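Local coordinates for EGF family domain-containing protein (Toxoplasma gondii, PDB 4Z80) that probably acts in host-cell invasion as an AMA-type surface antigen that binds a RON2-like partner peptide at the moving junction, at residues T115-P127 / G140-Y154. Sequence-based numbering, arbitrary orientation.
Sequences TRWKNEIHANVMP and GAAEVAKSIEGFAMY
Glu120 and Ala152 form a single beta bridge, their CA atoms 4.3 Å apart, with Ala152 N bonded to Asn119 O and Ile121 N to Ala152 O. Gly150 N donates to Glu120 O beside it. Further along, the Glu143 carboxylate gathers three consecutive backbone N-H groups: OE1 takes Asn124 N through its syn lone pair, while Val125 N (2.7 Å) and Met126 N (2.9 Å) reach OE2 from one face of its plane. His122 turns CG anti to its backbone N (chi1 -173°), and ND1 meets Val144 O in the ring plane at 2.7 Å; Glu143 OE1 lies over a face of that imidazole. Both segments belong to the long, largely irregular connection between strands 101-104 and 160-161 of this AMA ectodomain, where, beside the one bridge, several side chains bind backbone groups of the facing segment. Met126 CG and Ile121 CG1 sandwich the Tyr154 ring as CH-pi contacts, each 4.0 Å from its centroid, and the ring hydroxyl accepts Ala123 N. Glu149 OE2 receives His122 N as well as bonding Tyr294, while its OE1 forms a salt bridge with Lys146 NZ. At the other end, Asn119 ND2 donates almost straight (169°) to Ile148 O, and Arg116 NE binds Glu149 O.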
# COMPACT_ATOMS: atom_id res chain seq x y z
N THR A 115 11.09 8.79 -5.14
CA THR A 115 10.24 8.59 -6.33
C THR A 115 10.62 7.35 -7.14
O THR A 115 9.90 6.95 -8.05
CB THR A 115 10.27 9.83 -7.27
OG1 THR A 115 11.59 10.06 -7.74
CG2 THR A 115 9.75 11.07 -6.55
N ARG A 116 11.75 6.74 -6.81
CA ARG A 116 12.19 5.53 -7.49
C ARG A 116 11.13 4.42 -7.44
O ARG A 116 11.03 3.61 -8.37
CB ARG A 116 13.52 5.07 -6.86
CG ARG A 116 14.05 3.75 -7.34
CD ARG A 116 14.59 3.78 -8.77
NE ARG A 116 15.22 2.48 -8.97
CZ ARG A 116 16.48 2.19 -8.68
NH1 ARG A 116 17.33 3.13 -8.29
NH2 ARG A 116 16.89 0.95 -8.82
N TRP A 117 10.35 4.37 -6.37
CA TRP A 117 9.35 3.31 -6.20
C TRP A 117 8.36 3.24 -7.36
O TRP A 117 7.76 2.19 -7.59
CB TRP A 117 8.58 3.49 -4.88
CG TRP A 117 7.66 4.68 -4.85
CD1 TRP A 117 7.95 5.92 -4.39
CD2 TRP A 117 6.30 4.72 -5.31
NE1 TRP A 117 6.86 6.75 -4.54
CE2 TRP A 117 5.83 6.03 -5.10
CE3 TRP A 117 5.43 3.78 -5.87
CZ2 TRP A 117 4.53 6.43 -5.44
CZ3 TRP A 117 4.14 4.18 -6.21
CH2 TRP A 117 3.71 5.49 -5.99
N LYS A 118 8.20 4.34 -8.09
CA LYS A 118 7.21 4.39 -9.16
C LYS A 118 7.56 3.53 -10.36
O LYS A 118 6.68 3.20 -11.16
CB LYS A 118 7.00 5.84 -9.61
CG LYS A 118 6.37 6.69 -8.55
CD LYS A 118 6.13 8.10 -9.05
CE LYS A 118 5.57 8.98 -7.96
NZ LYS A 118 5.42 10.38 -8.42
N ASN A 119 8.84 3.20 -10.53
CA ASN A 119 9.22 2.27 -11.59
C ASN A 119 8.71 0.88 -11.27
O ASN A 119 8.57 0.53 -10.10
CB ASN A 119 10.74 2.22 -11.77
CG ASN A 119 11.34 3.55 -12.17
OD1 ASN A 119 10.64 4.54 -12.39
ND2 ASN A 119 12.67 3.58 -12.25
N GLU A 120 8.41 0.08 -12.29
CA GLU A 120 7.94 -1.27 -12.03
C GLU A 120 9.02 -2.16 -11.42
O GLU A 120 10.22 -1.89 -11.52
CB GLU A 120 7.43 -1.92 -13.32
CG GLU A 120 6.06 -1.43 -13.73
CD GLU A 120 5.48 -2.22 -14.89
OE1 GLU A 120 6.12 -3.20 -15.32
OE2 GLU A 120 4.39 -1.86 -15.36
N ILE A 121 8.56 -3.24 -10.80
CA ILE A 121 9.44 -4.27 -10.28
C ILE A 121 10.09 -5.09 -11.39
O ILE A 121 9.66 -5.06 -12.55
CB ILE A 121 8.68 -5.23 -9.32
CG1 ILE A 121 7.59 -6.02 -10.08
CG2 ILE A 121 8.07 -4.44 -8.17
CD1 ILE A 121 6.85 -7.05 -9.23
N HIS A 122 11.13 -5.82 -11.01
CA HIS A 122 11.78 -6.80 -11.87
C HIS A 122 11.83 -8.13 -11.11
O HIS A 122 12.88 -8.53 -10.62
CB HIS A 122 13.19 -6.35 -12.26
CG HIS A 122 13.85 -7.24 -13.27
ND1 HIS A 122 14.18 -6.80 -14.54
CD2 HIS A 122 14.20 -8.55 -13.23
CE1 HIS A 122 14.72 -7.80 -15.22
NE2 HIS A 122 14.74 -8.87 -14.45
N ALA A 123 10.68 -8.79 -10.99
CA ALA A 123 10.61 -10.03 -10.22
C ALA A 123 10.81 -11.28 -11.07
O ALA A 123 10.56 -12.39 -10.60
CB ALA A 123 9.28 -10.10 -9.46
N ASN A 124 11.26 -11.11 -12.31
CA ASN A 124 11.52 -12.23 -13.23
C ASN A 124 10.23 -13.01 -13.52
O ASN A 124 10.17 -14.23 -13.36
CB ASN A 124 12.60 -13.15 -12.67
CG ASN A 124 13.92 -12.42 -12.45
OD1 ASN A 124 14.43 -11.76 -13.36
ND2 ASN A 124 14.46 -12.52 -11.24
N VAL A 125 9.22 -12.27 -13.96
CA VAL A 125 7.89 -12.80 -14.23
C VAL A 125 7.50 -12.66 -15.71
O VAL A 125 6.99 -13.62 -16.29
CB VAL A 125 6.82 -12.10 -13.37
CG1 VAL A 125 5.40 -12.54 -13.75
CG2 VAL A 125 7.08 -12.38 -11.89
N MET A 126 7.74 -11.49 -16.30
CA MET A 126 7.26 -11.17 -17.65
C MET A 126 8.37 -11.33 -18.69
O MET A 126 9.46 -10.78 -18.51
CB MET A 126 6.72 -9.73 -17.71
CG MET A 126 5.60 -9.43 -16.71
SD MET A 126 4.17 -10.52 -16.95
CE MET A 126 3.03 -9.83 -15.74
N PRO A 127 8.10 -12.04 -19.78
CA PRO A 127 6.84 -12.69 -20.15
C PRO A 127 6.62 -13.99 -19.40
O PRO A 127 7.56 -14.76 -19.19
CB PRO A 127 7.02 -12.97 -21.64
CG PRO A 127 8.49 -13.21 -21.78
CD PRO A 127 9.12 -12.22 -20.83
N GLY A 140 11.41 -12.24 -17.06
CA GLY A 140 12.32 -11.16 -16.75
C GLY A 140 12.74 -10.38 -17.98
O GLY A 140 13.06 -9.20 -17.90
N ALA A 141 12.74 -11.05 -19.14
CA ALA A 141 13.27 -10.44 -20.36
C ALA A 141 12.54 -9.17 -20.77
O ALA A 141 13.14 -8.28 -21.38
CB ALA A 141 13.21 -11.45 -21.50
N ALA A 142 11.26 -9.06 -20.43
CA ALA A 142 10.47 -7.89 -20.84
C ALA A 142 10.47 -6.76 -19.81
O ALA A 142 9.95 -5.67 -20.06
CB ALA A 142 9.04 -8.30 -21.14
N GLU A 143 11.04 -7.03 -18.63
CA GLU A 143 10.90 -6.13 -17.49
C GLU A 143 11.90 -4.97 -17.51
O GLU A 143 12.91 -5.02 -18.21
CB GLU A 143 11.04 -6.93 -16.19
CG GLU A 143 9.95 -8.01 -16.08
CD GLU A 143 10.09 -8.91 -14.87
OE1 GLU A 143 11.16 -8.93 -14.24
OE2 GLU A 143 9.10 -9.62 -14.56
N VAL A 144 11.60 -3.91 -16.77
CA VAL A 144 12.54 -2.80 -16.66
C VAL A 144 13.88 -3.33 -16.17
O VAL A 144 13.94 -4.30 -15.41
CB VAL A 144 12.01 -1.69 -15.71
CG1 VAL A 144 10.69 -1.13 -16.22
CG2 VAL A 144 11.86 -2.20 -14.29
N ALA A 145 14.96 -2.69 -16.61
CA ALA A 145 16.30 -3.13 -16.24
C ALA A 145 16.42 -3.17 -14.72
O ALA A 145 15.87 -2.31 -14.04
CB ALA A 145 17.35 -2.20 -16.83
N LYS A 146 17.12 -4.17 -14.20
CA LYS A 146 17.28 -4.29 -12.75
C LYS A 146 17.84 -3.00 -12.14
O LYS A 146 17.44 -2.60 -11.05
CB LYS A 146 18.17 -5.48 -12.41
CG LYS A 146 18.37 -5.72 -10.91
CD LYS A 146 17.07 -6.00 -10.17
CE LYS A 146 17.34 -6.33 -8.70
NZ LYS A 146 16.12 -6.69 -7.93
N SER A 147 18.72 -2.33 -12.87
CA SER A 147 19.36 -1.13 -12.36
C SER A 147 18.41 0.05 -12.20
O SER A 147 18.77 1.04 -11.57
CB SER A 147 20.53 -0.74 -13.26
OG SER A 147 20.09 -0.52 -14.59
N ILE A 148 17.20 -0.04 -12.77
CA ILE A 148 16.18 0.99 -12.54
C ILE A 148 14.91 0.44 -11.89
O ILE A 148 13.89 1.12 -11.85
CB ILE A 148 15.78 1.72 -13.86
CG1 ILE A 148 14.97 0.81 -14.80
CG2 ILE A 148 17.02 2.24 -14.58
CD1 ILE A 148 14.16 1.59 -15.83
N GLU A 149 14.96 -0.79 -11.38
CA GLU A 149 13.80 -1.41 -10.73
C GLU A 149 13.22 -0.51 -9.64
O GLU A 149 13.97 0.08 -8.86
CB GLU A 149 14.17 -2.75 -10.11
CG GLU A 149 12.97 -3.48 -9.48
CD GLU A 149 13.35 -4.68 -8.63
OE1 GLU A 149 14.39 -4.64 -7.93
OE2 GLU A 149 12.59 -5.66 -8.63
N GLY A 150 11.89 -0.43 -9.59
CA GLY A 150 11.19 0.22 -8.51
C GLY A 150 10.36 -0.79 -7.73
O GLY A 150 10.72 -1.97 -7.63
N PHE A 151 9.22 -0.33 -7.21
CA PHE A 151 8.35 -1.16 -6.39
C PHE A 151 6.95 -1.35 -6.97
O PHE A 151 6.13 -2.04 -6.37
CB PHE A 151 8.21 -0.55 -4.99
CG PHE A 151 8.94 -1.30 -3.93
CD1 PHE A 151 10.29 -1.57 -4.05
CD2 PHE A 151 8.28 -1.70 -2.78
CE1 PHE A 151 10.97 -2.25 -3.06
CE2 PHE A 151 8.96 -2.37 -1.78
CZ PHE A 151 10.30 -2.64 -1.92
N ALA A 152 6.67 -0.74 -8.12
CA ALA A 152 5.31 -0.76 -8.65
C ALA A 152 4.98 -2.08 -9.32
O ALA A 152 5.79 -2.65 -10.03
CB ALA A 152 5.10 0.38 -9.62
N MET A 153 3.76 -2.56 -9.11
CA MET A 153 3.32 -3.79 -9.75
C MET A 153 3.22 -3.59 -11.26
O MET A 153 3.02 -2.47 -11.74
CB MET A 153 1.99 -4.25 -9.16
CG MET A 153 1.51 -5.61 -9.64
SD MET A 153 2.77 -6.87 -9.40
CE MET A 153 1.89 -8.32 -9.97
N TYR A 154 3.37 -4.69 -12.00
CA TYR A 154 3.18 -4.68 -13.45
C TYR A 154 1.87 -4.02 -13.82
O TYR A 154 0.88 -4.11 -13.08
CB TYR A 154 3.24 -6.11 -14.00
CG TYR A 154 4.49 -6.85 -13.58
CD1 TYR A 154 5.74 -6.48 -14.07
CD2 TYR A 154 4.42 -7.91 -12.69
CE1 TYR A 154 6.88 -7.15 -13.67
CE2 TYR A 154 5.56 -8.59 -12.30
CZ TYR A 154 6.79 -8.21 -12.79
OH TYR A 154 7.93 -8.89 -12.40
O HOH W 1 8.98 -4.36 -15.16
O HOH W 2 2.84 -0.44 -13.60
O HOH W 3 15.15 -8.93 -9.38